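Local coordinates for response regulator receiver domain protein (CheY-like) (Methylobacillus flagellatus KT, PDB 3I42) that probably acts as a CheY-like receiver domain of two-component signalling, accepting a phosphoryl group on an aspartate, though its specific cellular role is unknown, at residues 4-10 / 48-54. Residue numbers count along the deposited sequence, not the author numbering.
Sequences QQALIVE and YDAVFID
Parallel pairing of strands 4-9 and 50-54 builds the centre of the receiver domain's five-stranded, 2-1-3-4-5 sheet. The strand axes approach to 4.7 Å at 17°, in register Ala6-Ala50, Leu7-Val51, Ile8-Phe52 and Val9-Ile53. Hydrogen bonds join Leu7 N to Ala50 O (2.9 Å), Phe52 N to Leu7 O (2.7 Å), Val9 N to Phe52 O (2.7 Å) and Asp54 N to Val9 O (3.1 Å). Where the pairing begins, Asp49 (phi/psi -82/-35) breaks the extended run: its N donates to Gln5 O (2.9 Å), and its OD2 accepts from Gln5 N (2.8 Å). Ala6, Ile8, Ala50 and Phe52 share one face, packed by helices 13-25 and 109-119; Ala6 CB meets the Phe52 ring edge at CE2 (3.8 Å). On the other, Leu7, Val9 and Val51 pack against helix 36-45; Leu7 CD2 meets Val51 CG1 (4.1 Å), Val9 CG2 meets Ile53 CG1 (4.3 Å), and Leu7 CB makes a CH-pi contact 3.6 Å from the Tyr48 ring centroid. Beyond Val9 and Ile53, Glu10 OE1 lies 2.6 Å from Asp54 OD2, which salt-bridges Lys105, while Glu10 OE2 accepts from Tyr12 N. So one of the two acids probably holds a proton, in an acidic pocket at the predicted, here unphosphorylated, phosphoacceptor Asp54.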
# COMPACT_ATOMS: atom_id res chain seq x y z
N GLN A 4 10.70 20.13 6.25
CA GLN A 4 9.59 19.41 5.60
C GLN A 4 8.31 20.05 6.06
O GLN A 4 8.25 20.53 7.17
CB GLN A 4 9.57 17.93 5.94
CG GLN A 4 10.84 17.19 5.63
CD GLN A 4 11.12 17.09 4.15
OE1 GLN A 4 12.27 17.22 3.72
NE2 GLN A 4 10.08 16.87 3.36
N GLN A 5 7.31 20.09 5.18
CA GLN A 5 6.04 20.75 5.47
C GLN A 5 4.88 19.75 5.42
O GLN A 5 4.69 19.05 4.42
CB GLN A 5 5.78 21.86 4.47
CG GLN A 5 6.40 23.20 4.83
CD GLN A 5 5.84 24.30 3.94
OE1 GLN A 5 5.26 25.29 4.42
NE2 GLN A 5 5.98 24.11 2.62
N ALA A 6 4.07 19.72 6.47
CA ALA A 6 3.03 18.71 6.57
C ALA A 6 1.67 19.39 6.70
O ALA A 6 1.57 20.46 7.28
CB ALA A 6 3.28 17.79 7.76
N LEU A 7 0.65 18.76 6.12
CA LEU A 7 -0.73 19.18 6.30
C LEU A 7 -1.44 18.07 7.02
O LEU A 7 -1.38 16.90 6.64
CB LEU A 7 -1.41 19.47 4.95
CG LEU A 7 -2.92 19.84 4.99
CD1 LEU A 7 -3.14 21.27 5.41
CD2 LEU A 7 -3.61 19.60 3.64
N ILE A 8 -2.11 18.45 8.09
CA ILE A 8 -2.91 17.52 8.85
C ILE A 8 -4.38 17.79 8.58
O ILE A 8 -4.84 18.93 8.70
CB ILE A 8 -2.64 17.70 10.36
CG1 ILE A 8 -1.20 17.37 10.68
CG2 ILE A 8 -3.59 16.84 11.19
CD1 ILE A 8 -0.74 18.14 11.99
N VAL A 9 -5.11 16.73 8.25
CA VAL A 9 -6.56 16.83 8.03
C VAL A 9 -7.32 16.05 9.08
O VAL A 9 -7.34 14.80 9.08
CB VAL A 9 -6.98 16.35 6.60
CG1 VAL A 9 -8.48 16.59 6.39
CG2 VAL A 9 -6.15 17.08 5.50
N GLU A 10 -7.98 16.78 9.95
CA GLU A 10 -8.49 16.20 11.17
C GLU A 10 -9.46 17.21 11.75
O GLU A 10 -9.10 18.40 11.89
CB GLU A 10 -7.31 15.94 12.14
CG GLU A 10 -7.69 15.81 13.61
CD GLU A 10 -8.73 14.73 13.86
OE1 GLU A 10 -8.52 13.59 13.41
OE2 GLU A 10 -9.76 15.03 14.53
N TYR A 48 2.84 20.75 -0.03
CA TYR A 48 3.19 20.01 1.16
C TYR A 48 3.98 18.81 0.78
O TYR A 48 3.77 18.24 -0.28
CB TYR A 48 1.94 19.58 1.91
CG TYR A 48 1.21 20.75 2.50
CD1 TYR A 48 1.64 21.35 3.69
CD2 TYR A 48 0.10 21.29 1.85
CE1 TYR A 48 0.98 22.45 4.23
CE2 TYR A 48 -0.57 22.41 2.38
CZ TYR A 48 -0.14 22.97 3.56
OH TYR A 48 -0.81 24.06 4.09
N ASP A 49 4.90 18.41 1.65
CA ASP A 49 5.65 17.20 1.44
C ASP A 49 4.86 15.98 1.90
O ASP A 49 5.01 14.90 1.33
CB ASP A 49 6.98 17.29 2.20
CG ASP A 49 7.83 18.49 1.77
OD1 ASP A 49 8.46 18.42 0.69
OD2 ASP A 49 7.84 19.52 2.49
N ALA A 50 4.08 16.14 2.97
CA ALA A 50 3.30 15.04 3.55
C ALA A 50 1.93 15.54 3.97
O ALA A 50 1.80 16.61 4.53
CB ALA A 50 4.02 14.43 4.74
N VAL A 51 0.91 14.75 3.67
CA VAL A 51 -0.46 15.10 4.02
C VAL A 51 -1.03 13.94 4.84
O VAL A 51 -1.03 12.79 4.37
CB VAL A 51 -1.32 15.38 2.74
CG1 VAL A 51 -2.78 15.67 3.09
CG2 VAL A 51 -0.71 16.52 1.91
N PHE A 52 -1.49 14.23 6.05
CA PHE A 52 -2.03 13.19 6.96
C PHE A 52 -3.52 13.31 6.99
O PHE A 52 -4.04 14.36 7.38
CB PHE A 52 -1.48 13.29 8.39
CG PHE A 52 0.01 13.15 8.46
CD1 PHE A 52 0.58 11.92 8.76
CD2 PHE A 52 0.83 14.25 8.22
CE1 PHE A 52 1.94 11.77 8.82
CE2 PHE A 52 2.21 14.13 8.27
CZ PHE A 52 2.78 12.87 8.56
N ILE A 53 -4.20 12.25 6.56
CA ILE A 53 -5.66 12.30 6.41
C ILE A 53 -6.35 11.32 7.33
O ILE A 53 -6.16 10.11 7.19
CB ILE A 53 -6.09 12.04 4.93
CG1 ILE A 53 -5.56 13.12 4.00
CG2 ILE A 53 -7.62 12.01 4.80
CD1 ILE A 53 -5.41 12.64 2.57
N ASP A 54 -7.14 11.83 8.27
CA ASP A 54 -8.06 11.00 9.03
C ASP A 54 -9.05 10.35 8.08
O ASP A 54 -9.55 10.99 7.15
CB ASP A 54 -8.78 11.85 10.07
CG ASP A 54 -9.40 11.01 11.19
OD1 ASP A 54 -10.23 10.11 10.92
OD2 ASP A 54 -9.04 11.26 12.37